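Local coordinates for PKS (Streptomyces albus, PDB 4OQJ), which probably acts as the ketosynthase domain of an AT-less type I polyketide synthase in oxazolomycin biosynthesis, joining acyl units by decarboxylative condensation, at residues 22-27 / 269-274; 201-206 / 263-268; 58-63 / 73-78. All coordinates share one frame; numbering follows the deposited sequence.

Contact 1: 22-27 / 269-274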
ATOM      1  N   ASP A  22      16.814   7.599  -9.369  1.00 21.38           N
ATOM      2  CA  ASP A  22      16.407   8.917  -8.889  1.00 18.24           C
ATOM      3  C   ASP A  22      15.009   9.236  -9.400  1.00 16.78           C
ATOM      4  O   ASP A  22      14.706   9.009 -10.572  1.00 15.86           O
ATOM      5  CB  ASP A  22      17.391  10.004  -9.335  1.00 23.83           C
ATOM      6  CG  ASP A  22      18.698   9.989  -8.547  1.00 33.34           C
ATOM      7  OD1 ASP A  22      18.791   9.294  -7.510  1.00 31.19           O
ATOM      8  OD2 ASP A  22      19.639  10.690  -8.972  1.00 39.31           O
ATOM      9  N   ILE A  23      14.165   9.765  -8.518  1.00 16.39           N
ATOM     10  CA  ILE A  23      12.789  10.126  -8.855  1.00 14.80           C
ATOM     11  C   ILE A  23      12.592  11.637  -8.811  1.00 14.83           C
ATOM     12  O   ILE A  23      12.828  12.265  -7.785  1.00 16.30           O
ATOM     13  CB  ILE A  23      11.764   9.490  -7.882  1.00 17.07           C
ATOM     14  CG1 ILE A  23      11.871   7.959  -7.844  1.00 21.58           C
ATOM     15  CG2 ILE A  23      10.349   9.906  -8.239  1.00 14.69           C
ATOM     16  CD1 ILE A  23      11.606   7.267  -9.136  1.00 23.32           C
ATOM     17  N   ALA A  24      12.129  12.221  -9.911  1.00 13.84           N
ATOM     18  CA  ALA A  24      11.795  13.640  -9.925  1.00 13.75           C
ATOM     19  C   ALA A  24      10.431  13.919  -9.304  1.00 14.05           C
ATOM     20  O   ALA A  24       9.474  13.174  -9.520  1.00 15.83           O
ATOM     21  CB  ALA A  24      11.820  14.172 -11.340  1.00 17.24           C
ATOM     22  N   VAL A  25      10.348  14.994  -8.527  1.00 12.23           N
ATOM     23  CA  VAL A  25       9.069  15.579  -8.160  1.00 11.48           C
ATOM     24  C   VAL A  25       8.720  16.603  -9.226  1.00 14.42           C
ATOM     25  O   VAL A  25       9.385  17.636  -9.313  1.00 17.16           O
ATOM     26  CB  VAL A  25       9.122  16.250  -6.793  1.00 14.47           C
ATOM     27  CG1 VAL A  25       7.774  16.838  -6.437  1.00 13.41           C
ATOM     28  CG2 VAL A  25       9.571  15.242  -5.734  1.00 14.08           C
ATOM     29  N   ILE A  26       7.709  16.326 -10.050  1.00 14.06           N
ATOM     30  CA  ILE A  26       7.430  17.196 -11.188  1.00 15.20           C
ATOM     31  C   ILE A  26       6.212  18.061 -10.980  1.00 13.64           C
ATOM     32  O   ILE A  26       5.902  18.902 -11.815  1.00 13.62           O
ATOM     33  CB  ILE A  26       7.248  16.409 -12.481  1.00 15.31           C
ATOM     34  CG1 ILE A  26       6.069  15.432 -12.381  1.00 13.66           C
ATOM     35  CG2 ILE A  26       8.549  15.686 -12.844  1.00 16.26           C
ATOM     36  CD1 ILE A  26       5.713  14.819 -13.730  1.00 18.57           C
ATOM     37  N   GLY A  27       5.524  17.870  -9.866  1.00 13.85           N
ATOM     38  CA  GLY A  27       4.397  18.714  -9.523  1.00 16.51           C
ATOM     39  C   GLY A  27       4.019  18.465  -8.077  1.00 16.14           C
ATOM     40  O   GLY A  27       4.456  17.481  -7.489  1.00 14.14           O
ATOM     41  N   SER A 269      15.239  10.636 -15.077  1.00 21.20           N
ATOM     42  CA  SER A 269      15.690  10.598 -16.472  1.00 24.36           C
ATOM     43  C   SER A 269      14.529  10.881 -17.420  1.00 24.47           C
ATOM     44  O   SER A 269      14.700  11.636 -18.366  1.00 23.60           O
ATOM     45  CB  SER A 269      16.325   9.255 -16.819  1.00 26.78           C
ATOM     46  OG  SER A 269      15.390   8.203 -16.653  1.00 32.21           O
ATOM     47  N   ASP A 270      13.351  10.303 -17.158  1.00 22.40           N
ATOM     48  CA  ASP A 270      12.177  10.567 -17.998  1.00 22.00           C
ATOM     49  C   ASP A 270      11.762  12.027 -17.923  1.00 23.33           C
ATOM     50  O   ASP A 270      11.427  12.643 -18.939  1.00 24.13           O
ATOM     51  CB  ASP A 270      10.982   9.693 -17.593  1.00 22.73           C
ATOM     52  CG  ASP A 270      11.208   8.214 -17.852  1.00 29.76           C
ATOM     53  OD1 ASP A 270      12.100   7.876 -18.652  1.00 36.41           O
ATOM     54  OD2 ASP A 270      10.481   7.382 -17.254  1.00 32.13           O
ATOM     55  N   ALA A 271      11.757  12.577 -16.714  1.00 17.92           N
ATOM     56  CA  ALA A 271      11.326  13.951 -16.508  1.00 15.25           C
ATOM     57  C   ALA A 271      12.179  14.910 -17.323  1.00 17.64           C
ATOM     58  O   ALA A 271      11.663  15.812 -17.989  1.00 21.47           O
ATOM     59  CB  ALA A 271      11.393  14.316 -15.024  1.00 15.31           C
ATOM     60  N   LEU A 272      13.489  14.709 -17.266  1.00 19.69           N
ATOM     61  CA  LEU A 272      14.416  15.563 -17.986  1.00 23.11           C
ATOM     62  C   LEU A 272      14.216  15.411 -19.494  1.00 27.26           C
ATOM     63  O   LEU A 272      14.230  16.398 -20.233  1.00 29.36           O
ATOM     64  CB  LEU A 272      15.852  15.217 -17.614  1.00 24.62           C
ATOM     65  CG  LEU A 272      16.271  15.471 -16.162  1.00 28.96           C
ATOM     66  CD1 LEU A 272      17.654  14.899 -15.916  1.00 33.17           C
ATOM     67  CD2 LEU A 272      16.253  16.954 -15.843  1.00 28.78           C
ATOM     68  N   ALA A 273      14.029  14.172 -19.937  1.00 30.07           N
ATOM     69  CA  ALA A 273      13.830  13.892 -21.359  1.00 36.58           C
ATOM     70  C   ALA A 273      12.555  14.534 -21.887  1.00 36.48           C
ATOM     71  O   ALA A 273      12.514  14.993 -23.020  1.00 35.91           O
ATOM     72  CB  ALA A 273      13.794  12.403 -21.598  1.00 33.96           C
ATOM     73  N   ASP A 274      11.513  14.568 -21.066  1.00 29.57           N
ATOM     74  CA  ASP A 274      10.225  15.116 -21.492  1.00 26.51           C
ATOM     75  C   ASP A 274      10.152  16.623 -21.316  1.00 24.24           C
ATOM     76  O   ASP A 274       9.201  17.262 -21.778  1.00 25.55           O
ATOM     77  CB  ASP A 274       9.077  14.459 -20.717  1.00 31.50           C
ATOM     78  CG  ASP A 274       8.951  12.975 -21.003  1.00 35.09           C
ATOM     79  OD1 ASP A 274       9.546  12.520 -22.003  1.00 38.75           O
ATOM     80  OD2 ASP A 274       8.257  12.269 -20.233  1.00 30.66           O
TER
HETATM   81  O   HOH W   1      16.261   8.489 -13.172  1.00 26.59           O
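A24 and I26 of strand 23-31 meet A271 of the short helix 268-274, the helix of a beta-alpha-beta crossover in the large mixed sheet of the ketosynthase, a thiolase-type fold. Strands 259-267 and 280-289 flank 23-31 and both run antiparallel to it, hence parallel to each other; the chain leaves 259-267, turns at once into the helix, and A271 packs it on a face of the sheet, over 23-31. The evidence for close packing is a cluster of three methyl groups. CB of A24 and CB of A271 lie 3.7 Å apart and face each other almost head-on, since the CA-CB-CB angle is about 160° at each end. CG2 of I26 approaches the same A271 CB from the flank at 3.8 Å, and CG2 of I26 is 3.9 Å from CB of A24, which makes the three methyls a nearly equilateral triangle. The first torsion of I26 explains this: with chi1 at 61°, CG1 sits between the backbone N and the carbonyl carbon, and CG2, beside the N, is the branch that faces the helix. Small residues at 24 and 271 allow the CA atoms to come within 6.6 Å.

A water spans the polar end of the contact. It accepts a hydrogen bond from S269 N at 3.0 Å, an amide in the first turn of the helix, and lies 3.1 Å from D22 O, to which it can donate, although other acceptors compete for its protons.

Around this cluster, V278 also touches A24, while D276 and V264 touch I26. I23 and V25 point their side chains to the reverse face of the strand, where both meet L265 and I23 also meets helix 195-209.

Contact 2: 201-206 / 263-268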
ATOM      1  N   HIS A 201       6.882   6.254  -0.581  1.00 10.76           N
ATOM      2  CA  HIS A 201       7.753   5.094  -0.738  1.00 11.48           C
ATOM      3  C   HIS A 201       7.169   4.090  -1.729  1.00 10.74           C
ATOM      4  O   HIS A 201       7.870   3.607  -2.634  1.00  8.83           O
ATOM      5  CB  HIS A 201       7.979   4.439   0.608  1.00 11.37           C
ATOM      6  CG  HIS A 201       8.683   3.127   0.535  1.00 10.97           C
ATOM      7  ND1 HIS A 201      10.051   3.026   0.428  1.00 12.58           N
ATOM      8  CD2 HIS A 201       8.206   1.864   0.600  1.00 10.78           C
ATOM      9  CE1 HIS A 201      10.391   1.746   0.433  1.00 15.00           C
ATOM     10  NE2 HIS A 201       9.295   1.021   0.536  1.00 14.35           N
ATOM     11  N   LEU A 202       5.881   3.781  -1.592  1.00 11.87           N
ATOM     12  CA  LEU A 202       5.288   2.774  -2.474  1.00 14.93           C
ATOM     13  C   LEU A 202       5.158   3.298  -3.909  1.00 12.22           C
ATOM     14  O   LEU A 202       5.330   2.534  -4.861  1.00  9.18           O
ATOM     15  CB  LEU A 202       3.930   2.315  -1.946  1.00 13.31           C
ATOM     16  CG  LEU A 202       3.996   1.574  -0.604  1.00 13.62           C
ATOM     17  CD1 LEU A 202       2.592   1.324  -0.085  1.00 17.93           C
ATOM     18  CD2 LEU A 202       4.781   0.265  -0.724  1.00 11.51           C
ATOM     19  N   ALA A 203       4.879   4.588  -4.059  1.00 11.67           N
ATOM     20  CA  ALA A 203       4.851   5.207  -5.388  1.00 12.22           C
ATOM     21  C   ALA A 203       6.211   5.065  -6.083  1.00 13.74           C
ATOM     22  O   ALA A 203       6.286   4.688  -7.259  1.00 13.73           O
ATOM     23  CB  ALA A 203       4.465   6.651  -5.284  1.00 11.61           C
ATOM     24  N   CYS A 204       7.289   5.352  -5.357  1.00 12.15           N
ATOM     25  CA  CYS A 204       8.625   5.184  -5.919  1.00 13.76           C
ATOM     26  C   CYS A 204       8.906   3.718  -6.265  1.00 14.67           C
ATOM     27  O   CYS A 204       9.455   3.428  -7.323  1.00 15.70           O
ATOM     28  CB  CYS A 204       9.678   5.711  -4.950  1.00 12.02           C
ATOM     29  SG  CYS A 204       9.635   7.512  -4.709  1.00 15.14           S
ATOM     30  N   LEU A 205       8.534   2.791  -5.386  1.00 12.56           N
ATOM     31  CA  LEU A 205       8.720   1.354  -5.688  1.00 15.65           C
ATOM     32  C   LEU A 205       7.960   0.961  -6.961  1.00 16.41           C
ATOM     33  O   LEU A 205       8.484   0.262  -7.840  1.00 16.06           O
ATOM     34  CB  LEU A 205       8.233   0.490  -4.529  1.00 23.74           C
ATOM     35  CG  LEU A 205       9.280  -0.333  -3.790  1.00 42.83           C
ATOM     36  CD1 LEU A 205      10.416   0.551  -3.269  1.00 53.58           C
ATOM     37  CD2 LEU A 205       8.612  -1.079  -2.654  1.00 42.82           C
ATOM     38  N   SER A 206       6.719   1.426  -7.062  1.00 18.75           N
ATOM     39  CA  SER A 206       5.914   1.174  -8.259  1.00 23.37           C
ATOM     40  C   SER A 206       6.577   1.703  -9.517  1.00 19.39           C
ATOM     41  O   SER A 206       6.644   1.001 -10.530  1.00 21.04           O
ATOM     42  CB  SER A 206       4.536   1.815  -8.131  1.00 29.09           C
ATOM     43  OG  SER A 206       3.567   0.854  -7.814  1.00 30.12           O
ATOM     44  N   VAL A 263       2.074  14.959  -4.172  1.00 10.22           N
ATOM     45  CA  VAL A 263       3.169  15.156  -5.095  1.00 10.39           C
ATOM     46  C   VAL A 263       2.987  14.249  -6.300  1.00 10.07           C
ATOM     47  O   VAL A 263       2.362  13.191  -6.204  1.00 11.06           O
ATOM     48  CB  VAL A 263       4.537  14.882  -4.429  1.00 12.13           C
ATOM     49  CG1 VAL A 263       4.764  15.854  -3.285  1.00 14.88           C
ATOM     50  CG2 VAL A 263       4.631  13.420  -3.935  1.00 10.80           C
ATOM     51  N   VAL A 264       3.535  14.690  -7.429  1.00  9.14           N
ATOM     52  CA  VAL A 264       3.538  13.924  -8.675  1.00  9.72           C
ATOM     53  C   VAL A 264       4.980  13.505  -8.952  1.00 10.79           C
ATOM     54  O   VAL A 264       5.873  14.353  -8.989  1.00 11.35           O
ATOM     55  CB  VAL A 264       2.989  14.760  -9.841  1.00 11.92           C
ATOM     56  CG1 VAL A 264       2.998  13.974 -11.160  1.00  9.33           C
ATOM     57  CG2 VAL A 264       1.594  15.265  -9.526  1.00 13.53           C
ATOM     58  N   LEU A 265       5.198  12.202  -9.123  1.00  9.70           N
ATOM     59  CA  LEU A 265       6.527  11.612  -9.204  1.00 12.50           C
ATOM     60  C   LEU A 265       6.735  10.954 -10.564  1.00 14.76           C
ATOM     61  O   LEU A 265       5.792  10.422 -11.150  1.00 13.14           O
ATOM     62  CB  LEU A 265       6.713  10.579  -8.088  1.00 14.05           C
ATOM     63  CG  LEU A 265       6.420  11.119  -6.679  1.00 14.72           C
ATOM     64  CD1 LEU A 265       6.500  10.015  -5.638  1.00 16.84           C
ATOM     65  CD2 LEU A 265       7.374  12.246  -6.322  1.00 13.88           C
ATOM     66  N   LYS A 266       7.978  10.996 -11.042  1.00 12.13           N
ATOM     67  CA  LYS A 266       8.373  10.446 -12.334  1.00 13.15           C
ATOM     68  C   LYS A 266       9.865  10.155 -12.282  1.00 16.82           C
ATOM     69  O   LYS A 266      10.598  10.873 -11.609  1.00 17.64           O
ATOM     70  CB  LYS A 266       8.066  11.447 -13.454  1.00 15.37           C
ATOM     71  CG  LYS A 266       8.392  10.948 -14.864  1.00 18.77           C
ATOM     72  CD  LYS A 266       8.280  12.080 -15.895  1.00 23.39           C
ATOM     73  CE  LYS A 266       7.234  11.810 -16.938  1.00 23.98           C
ATOM     74  NZ  LYS A 266       7.184  12.847 -18.023  1.00 22.20           N
ATOM     75  N   ARG A 267      10.332   9.125 -12.975  1.00 15.46           N
ATOM     76  CA  ARG A 267      11.770   8.878 -13.006  1.00 19.33           C
ATOM     77  C   ARG A 267      12.457  10.146 -13.438  1.00 20.33           C
ATOM     78  O   ARG A 267      11.979  10.823 -14.339  1.00 19.30           O
ATOM     79  CB  ARG A 267      12.151   7.775 -13.973  1.00 22.93           C
ATOM     80  CG  ARG A 267      11.712   6.399 -13.602  1.00 32.35           C
ATOM     81  CD  ARG A 267      12.348   5.445 -14.575  1.00 43.40           C
ATOM     82  NE  ARG A 267      11.867   4.083 -14.419  1.00 49.51           N
ATOM     83  CZ  ARG A 267      12.604   3.066 -13.983  1.00 58.27           C
ATOM     84  NH1 ARG A 267      13.887   3.232 -13.640  1.00 53.22           N
ATOM     85  NH2 ARG A 267      12.049   1.866 -13.892  1.00 66.66           N
ATOM     86  N   LEU A 268      13.570  10.472 -12.806  1.00 19.54           N
ATOM     87  CA  LEU A 268      14.260  11.719 -13.133  1.00 20.93           C
ATOM     88  C   LEU A 268      14.702  11.746 -14.583  1.00 19.59           C
ATOM     89  O   LEU A 268      14.556  12.771 -15.252  1.00 18.35           O
ATOM     90  CB  LEU A 268      15.472  11.930 -12.230  1.00 22.45           C
ATOM     91  CG  LEU A 268      16.316  13.159 -12.563  1.00 22.03           C
ATOM     92  CD1 LEU A 268      15.481  14.425 -12.512  1.00 21.13           C
ATOM     93  CD2 LEU A 268      17.522  13.264 -11.604  1.00 24.47           C
TER
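L265 of strand 259-267 packs against A203 and C204 of helix 195-209, the buried helix of the thiolase fold at whose N-terminal end related ketosynthases carry the catalytic cysteine. The side chain can be followed outward. CB of L265 first meets the neighbouring strand, touching CG2 of I23. CG does not reach the helix; it is the branch point, placed beside the backbone N and anti to the carbonyl carbon by chi1 of -54°. CD2 turns to the strand side, toward CG2 of V25. CD1 alone makes the helix contact: it is 3.9 Å from CB of A203 and 4.1 Å from SG of C204, and the two directions open at about 81°, so the methyl sits between consecutive residues of one helical turn.

A203 also rests on A215 and A217 of strand 214-221, the next strand of the sheet. Elsewhere the helix faces the dimer partner: H201 NE2 hydrogen-bonds D211 of the second subunit, and L202 packs on Y135 of that subunit. On the sheet side, the sulfur of C204 rests against CG1 of I23.

Contact 3: 58-63 / 73-78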
ATOM      1  N   GLU A  58     -17.646  33.087  21.499  1.00 34.94           N
ATOM      2  CA  GLU A  58     -18.786  33.150  20.587  1.00 35.00           C
ATOM      3  C   GLU A  58     -18.681  32.085  19.491  1.00 33.45           C
ATOM      4  O   GLU A  58     -19.644  31.364  19.223  1.00 33.18           O
ATOM      5  CB  GLU A  58     -18.902  34.533  19.940  1.00 37.34           C
ATOM      6  CG  GLU A  58     -20.087  34.649  18.979  1.00 42.65           C
ATOM      7  CD  GLU A  58     -20.060  35.910  18.139  1.00 44.17           C
ATOM      8  OE1 GLU A  58     -19.130  36.730  18.305  1.00 43.96           O
ATOM      9  OE2 GLU A  58     -20.983  36.087  17.318  1.00 45.83           O
ATOM     10  N   GLU A  59     -17.518  31.999  18.853  1.00 31.66           N
ATOM     11  CA  GLU A  59     -17.296  31.006  17.799  1.00 31.67           C
ATOM     12  C   GLU A  59     -17.445  29.592  18.325  1.00 33.35           C
ATOM     13  O   GLU A  59     -17.999  28.731  17.649  1.00 38.50           O
ATOM     14  CB  GLU A  59     -15.906  31.177  17.179  1.00 36.37           C
ATOM     15  CG  GLU A  59     -15.764  32.455  16.364  1.00 45.59           C
ATOM     16  CD  GLU A  59     -14.318  32.860  16.116  1.00 50.54           C
ATOM     17  OE1 GLU A  59     -13.438  32.577  16.966  1.00 45.23           O
ATOM     18  OE2 GLU A  59     -14.067  33.476  15.057  1.00 53.73           O
ATOM     19  N   LEU A  60     -16.945  29.348  19.533  1.00 32.31           N
ATOM     20  CA  LEU A  60     -17.034  28.017  20.116  1.00 32.74           C
ATOM     21  C   LEU A  60     -18.495  27.673  20.428  1.00 35.03           C
ATOM     22  O   LEU A  60     -18.940  26.545  20.208  1.00 37.42           O
ATOM     23  CB  LEU A  60     -16.162  27.927  21.370  1.00 31.81           C
ATOM     24  CG  LEU A  60     -14.661  28.000  21.059  1.00 30.79           C
ATOM     25  CD1 LEU A  60     -13.848  28.279  22.311  1.00 29.41           C
ATOM     26  CD2 LEU A  60     -14.184  26.718  20.383  1.00 32.60           C
ATOM     27  N   ARG A  61     -19.246  28.648  20.914  1.00 38.13           N
ATOM     28  CA  ARG A  61     -20.660  28.428  21.191  1.00 43.30           C
ATOM     29  C   ARG A  61     -21.417  28.145  19.905  1.00 45.75           C
ATOM     30  O   ARG A  61     -22.218  27.217  19.850  1.00 45.62           O
ATOM     31  CB  ARG A  61     -21.252  29.627  21.918  1.00 41.43           C
ATOM     32  CG  ARG A  61     -20.859  29.650  23.384  1.00 38.19           C
ATOM     33  CD  ARG A  61     -21.088  30.986  24.041  1.00 38.93           C
ATOM     34  NE  ARG A  61     -20.803  30.888  25.470  1.00 40.58           N
ATOM     35  CZ  ARG A  61     -20.266  31.853  26.208  1.00 44.06           C
ATOM     36  NH1 ARG A  61     -19.949  33.027  25.678  1.00 45.74           N
ATOM     37  NH2 ARG A  61     -20.049  31.638  27.494  1.00 49.64           N
ATOM     38  N   ALA A  62     -21.145  28.940  18.875  1.00 46.70           N
ATOM     39  CA  ALA A  62     -21.721  28.722  17.551  1.00 46.93           C
ATOM     40  C   ALA A  62     -21.472  27.299  17.086  1.00 49.04           C
ATOM     41  O   ALA A  62     -22.319  26.694  16.437  1.00 52.53           O
ATOM     42  CB  ALA A  62     -21.141  29.708  16.547  1.00 42.10           C
ATOM     43  N   ALA A  63     -20.306  26.768  17.436  1.00 49.14           N
ATOM     44  CA  ALA A  63     -19.910  25.430  17.029  1.00 48.71           C
ATOM     45  C   ALA A  63     -20.481  24.354  17.952  1.00 51.40           C
ATOM     46  O   ALA A  63     -20.121  23.179  17.843  1.00 53.53           O
ATOM     47  CB  ALA A  63     -18.394  25.329  16.986  1.00 50.88           C
ATOM     48  N   ASP A  73     -10.527  25.093  32.652  1.00 55.02           N
ATOM     49  CA  ASP A  73      -9.239  25.759  32.464  1.00 55.99           C
ATOM     50  C   ASP A  73      -8.254  24.884  31.683  1.00 49.72           C
ATOM     51  O   ASP A  73      -7.215  25.362  31.225  1.00 53.38           O
ATOM     52  CB  ASP A  73      -8.642  26.145  33.825  1.00 61.21           C
ATOM     53  N   ARG A  74      -8.585  23.605  31.529  1.00 44.74           N
ATOM     54  CA  ARG A  74      -7.773  22.702  30.720  1.00 46.11           C
ATOM     55  C   ARG A  74      -8.117  22.821  29.237  1.00 46.14           C
ATOM     56  O   ARG A  74      -7.375  22.337  28.380  1.00 48.95           O
ATOM     57  CB  ARG A  74      -7.964  21.256  31.171  1.00 55.54           C
ATOM     58  CG  ARG A  74      -7.478  20.956  32.586  1.00 66.68           C
ATOM     59  CD  ARG A  74      -7.387  19.455  32.809  1.00 72.89           C
ATOM     60  NE  ARG A  74      -8.622  18.769  32.426  1.00 79.44           N
ATOM     61  CZ  ARG A  74      -8.696  17.490  32.063  1.00 85.31           C
ATOM     62  NH1 ARG A  74      -7.605  16.732  32.027  1.00 87.89           N
ATOM     63  NH2 ARG A  74      -9.867  16.965  31.732  1.00 87.46           N
ATOM     64  N   TYR A  75      -9.245  23.455  28.933  1.00 41.26           N
ATOM     65  CA  TYR A  75      -9.702  23.549  27.551  1.00 36.93           C
ATOM     66  C   TYR A  75      -8.851  24.547  26.776  1.00 32.92           C
ATOM     67  O   TYR A  75      -8.619  25.671  27.228  1.00 36.43           O
ATOM     68  CB  TYR A  75     -11.186  23.940  27.488  1.00 37.60           C
ATOM     69  CG  TYR A  75     -11.800  23.745  26.117  1.00 36.20           C
ATOM     70  CD1 TYR A  75     -12.132  22.478  25.653  1.00 36.37           C
ATOM     71  CD2 TYR A  75     -12.035  24.820  25.282  1.00 34.96           C
ATOM     72  CE1 TYR A  75     -12.683  22.292  24.388  1.00 34.62           C
ATOM     73  CE2 TYR A  75     -12.588  24.645  24.017  1.00 34.42           C
ATOM     74  CZ  TYR A  75     -12.913  23.379  23.578  1.00 36.95           C
ATOM     75  OH  TYR A  75     -13.470  23.208  22.325  1.00 41.61           O
ATOM     76  N   VAL A  76      -8.391  24.122  25.602  1.00 27.12           N
ATOM     77  CA  VAL A  76      -7.569  24.954  24.727  1.00 26.45           C
ATOM     78  C   VAL A  76      -8.416  25.517  23.586  1.00 26.92           C
ATOM     79  O   VAL A  76      -8.885  24.774  22.724  1.00 26.55           O
ATOM     80  CB  VAL A  76      -6.385  24.140  24.157  1.00 28.49           C
ATOM     81  CG1 VAL A  76      -5.501  25.010  23.259  1.00 32.43           C
ATOM     82  CG2 VAL A  76      -5.575  23.518  25.305  1.00 26.98           C
ATOM     83  N   LYS A  77      -8.596  26.833  23.571  1.00 26.40           N
ATOM     84  CA  LYS A  77      -9.491  27.471  22.610  1.00 26.82           C
ATOM     85  C   LYS A  77      -8.751  27.875  21.337  1.00 26.05           C
ATOM     86  O   LYS A  77      -8.714  29.044  20.965  1.00 25.60           O
ATOM     87  CB  LYS A  77     -10.165  28.687  23.246  1.00 28.66           C
ATOM     88  CG  LYS A  77     -10.972  28.335  24.492  1.00 30.34           C
ATOM     89  CD  LYS A  77     -11.585  29.568  25.130  1.00 34.30           C
ATOM     90  CE  LYS A  77     -12.338  29.209  26.399  1.00 38.64           C
ATOM     91  NZ  LYS A  77     -12.851  30.428  27.074  1.00 39.04           N
ATOM     92  N   ALA A  78      -8.172  26.887  20.663  1.00 24.44           N
ATOM     93  CA  ALA A  78      -7.395  27.141  19.464  1.00 24.19           C
ATOM     94  C   ALA A  78      -7.306  25.877  18.633  1.00 22.59           C
ATOM     95  O   ALA A  78      -7.542  24.784  19.134  1.00 24.98           O
ATOM     96  CB  ALA A  78      -6.002  27.642  19.829  1.00 28.98           C
TER
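L60 of helix 57-62 reaches across to Y75 and K77 of the irregular strand 75-79 and carries every contact between the two segments. The closest approaches are aliphatic. The methyl CD1 of L60 is 3.6 Å from CG of K77, and CB and CD of K77 each lie 3.8 Å from that same CD1 of L60. The lysine chain is extended beyond CG and crosses the leucine at about a right angle, so the methyl rests against the flank of its methylenes and not against its ammonium end.

Aromatic contact is looser. CD1 of L60 comes to 4.2 Å from CE2 of Y75, at the ring edge and near the ring plane, while CD2 of L60 is 4.1 Å from the OH of Y75. With CG anti to the backbone N (chi1 -167°), the tyrosine ring is carried toward the helix, which brings its CE2 edge and OH to L60.

Polar groups are satisfied beyond the contact. NZ of K77 forms a salt bridge with D57, the first residue of helix 57-62, and Y75 OH takes a weak hydrogen bond from G229 N. In the backbone, K77 is the centre of an inverse gamma turn, with a weak bond from A78 N to V76 O at 3.0 Å.

Strand 75-79 is the middle member of a small antiparallel sheet, between 53-54 and 230-231. Helix 67-71 lies alongside, its L70 touching both L60 and K77 and its L69 touching Y75.

Contacts 1 and 2 belong to one region of the core: their centres are 10 Å apart, and strands 23-31 and 259-267 are neighbours in the large sheet. Strand 259-267 continues into helix 268-274, and the salt bridge of D274 with K266 ties the two contacts together. Their helices pack on opposite faces of this strand pair. Contact 1 joins alanine methyls to an isoleucine branch and adds a water bridge; in contact 2, near the dimer interface, a leucine methyl meets an alanine CB and a cysteine sulfur. Contact 3 lies in a small peripheral sheet, its centre about 35 Å from that of the chain, yet L60 and Y75 are buried and only K77 is partly exposed.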